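Local coordinates for protein 4-phosphoerythronate dehydrogenase (Lactobacillus jensenii, PDB 4PRK) that probably catalyses the NAD-dependent interconversion of pyruvate and D-lactate, as a member of the D-isomer specific 2-hydroxyacid dehydrogenase family, at residues Gly74-Gly79 and Glu309-Asp314. Sequence-based numbering, arbitrary orientation.
Sequences GLRIVG and EISLRD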
# COMPACT_ATOMS: atom_id res chain seq x y z
N GLY A 74 -12.80 -30.57 -18.86
CA GLY A 74 -12.19 -29.60 -17.95
C GLY A 74 -10.71 -29.42 -18.27
O GLY A 74 -9.85 -30.18 -17.78
N LEU A 75 -10.42 -28.48 -19.15
CA LEU A 75 -9.07 -27.97 -19.33
C LEU A 75 -8.58 -27.44 -18.01
O LEU A 75 -9.29 -26.64 -17.36
CB LEU A 75 -9.05 -26.78 -20.29
CG LEU A 75 -8.93 -27.06 -21.77
CD1 LEU A 75 -9.09 -28.52 -22.16
CD2 LEU A 75 -9.96 -26.19 -22.47
N ARG A 76 -7.37 -27.86 -17.60
CA ARG A 76 -6.75 -27.32 -16.36
C ARG A 76 -5.93 -26.08 -16.69
O ARG A 76 -5.47 -25.35 -15.78
CB ARG A 76 -5.85 -28.36 -15.68
CG ARG A 76 -6.61 -29.61 -15.20
CD ARG A 76 -5.82 -30.35 -14.13
NE ARG A 76 -4.45 -30.78 -14.50
CZ ARG A 76 -4.16 -31.80 -15.31
NH1 ARG A 76 -2.90 -32.14 -15.55
NH2 ARG A 76 -5.15 -32.49 -15.90
N ILE A 77 -5.75 -25.87 -17.99
CA ILE A 77 -4.98 -24.77 -18.53
C ILE A 77 -5.88 -23.73 -19.19
O ILE A 77 -7.12 -23.87 -19.23
CB ILE A 77 -3.94 -25.27 -19.53
CG1 ILE A 77 -4.61 -25.88 -20.75
CG2 ILE A 77 -3.05 -26.28 -18.84
CD1 ILE A 77 -3.60 -26.46 -21.71
N VAL A 78 -5.22 -22.69 -19.67
CA VAL A 78 -5.87 -21.60 -20.34
C VAL A 78 -6.08 -21.85 -21.83
O VAL A 78 -7.16 -21.56 -22.34
CB VAL A 78 -5.09 -20.29 -20.13
CG1 VAL A 78 -3.73 -20.33 -20.81
CG2 VAL A 78 -5.91 -19.10 -20.61
N GLY A 79 -5.09 -22.40 -22.52
CA GLY A 79 -5.16 -22.56 -23.97
C GLY A 79 -6.10 -23.68 -24.38
O GLY A 79 -6.03 -24.76 -23.84
N GLU A 309 -8.07 -27.24 -8.86
CA GLU A 309 -9.32 -27.07 -8.13
C GLU A 309 -10.39 -26.25 -8.86
O GLU A 309 -11.61 -26.50 -8.66
CB GLU A 309 -9.08 -26.56 -6.71
CG GLU A 309 -8.27 -27.56 -5.91
CD GLU A 309 -8.15 -27.20 -4.45
OE1 GLU A 309 -8.70 -26.15 -4.01
OE2 GLU A 309 -7.50 -28.02 -3.74
N ILE A 310 -9.97 -25.31 -9.72
CA ILE A 310 -10.94 -24.56 -10.50
C ILE A 310 -11.59 -25.41 -11.62
O ILE A 310 -12.82 -25.39 -11.77
CB ILE A 310 -10.36 -23.24 -11.07
CG1 ILE A 310 -10.07 -22.27 -9.88
CG2 ILE A 310 -11.36 -22.61 -12.04
CD1 ILE A 310 -9.36 -20.97 -10.25
N SER A 311 -10.79 -26.15 -12.39
CA SER A 311 -11.35 -27.08 -13.35
C SER A 311 -12.24 -28.18 -12.68
O SER A 311 -13.43 -28.37 -13.03
CB SER A 311 -10.20 -27.69 -14.15
OG SER A 311 -9.28 -28.40 -13.35
N LEU A 312 -11.69 -28.83 -11.65
CA LEU A 312 -12.39 -29.87 -10.89
C LEU A 312 -13.81 -29.38 -10.49
O LEU A 312 -14.78 -30.09 -10.70
CB LEU A 312 -11.57 -30.23 -9.59
CG LEU A 312 -12.18 -31.25 -8.59
CD1 LEU A 312 -12.40 -32.58 -9.30
CD2 LEU A 312 -11.38 -31.47 -7.30
N ARG A 313 -13.86 -28.17 -9.91
CA ARG A 313 -15.08 -27.53 -9.45
C ARG A 313 -16.08 -27.30 -10.59
O ARG A 313 -17.24 -27.67 -10.46
CB ARG A 313 -14.77 -26.22 -8.70
CG ARG A 313 -15.85 -25.83 -7.70
CD ARG A 313 -16.44 -24.44 -7.96
NE ARG A 313 -17.12 -24.39 -9.25
CZ ARG A 313 -18.44 -24.27 -9.46
NH1 ARG A 313 -19.29 -24.13 -8.46
NH2 ARG A 313 -18.90 -24.26 -10.71
N ASP A 314 -15.67 -26.70 -11.70
CA ASP A 314 -16.58 -26.59 -12.87
C ASP A 314 -16.95 -27.97 -13.38
O ASP A 314 -18.06 -28.16 -13.84
CB ASP A 314 -15.99 -25.80 -14.05
CG ASP A 314 -16.14 -24.29 -13.90
OD1 ASP A 314 -16.72 -23.82 -12.90
OD2 ASP A 314 -15.68 -23.56 -14.81
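S311 meets the end of strand 72-75 where that strand gives way to a loop, and the contact is a worked example consistent with a small side chain allowing a helix to approach a parallel sheet closely. Helix 301-319, the last of the chain, packs here against the five-stranded sheet built from the N-terminal part, apart from the seven-stranded sheet of the presumed NAD-binding domain. The backbones come closest at G74, whose CA lies 5.3 Å from the CA of S311 and which has no side chain to hold the helix off. The CB of S311 points toward the strand end and lies 3.5 Å from the carbonyl O of L75. Just past that end the hydroxyl meets the aliphatic part of R76, OG of S311 sitting 3.5 Å from CG of R76. Its chi1 of 60° places OG between the backbone N and the carbonyl carbon, from where it bonds back to the carbonyls of M307 and I308. R76 runs past the serine and bends at chi3 (-57°); its guanidinium is held by a salt bridge to E12 and a hydrogen bond to the carbonyl of F6. Between the two segments, every close contact involves S311. By contrast, the loop from I77 on, with V78 exposed, makes no contact with 309-314. No hydrogen bond or salt bridge joins the segments: S311 bonds within its own helix and R76 to E12 and F6, so the chemistry implies a junction that probably rests on close, largely nonpolar packing.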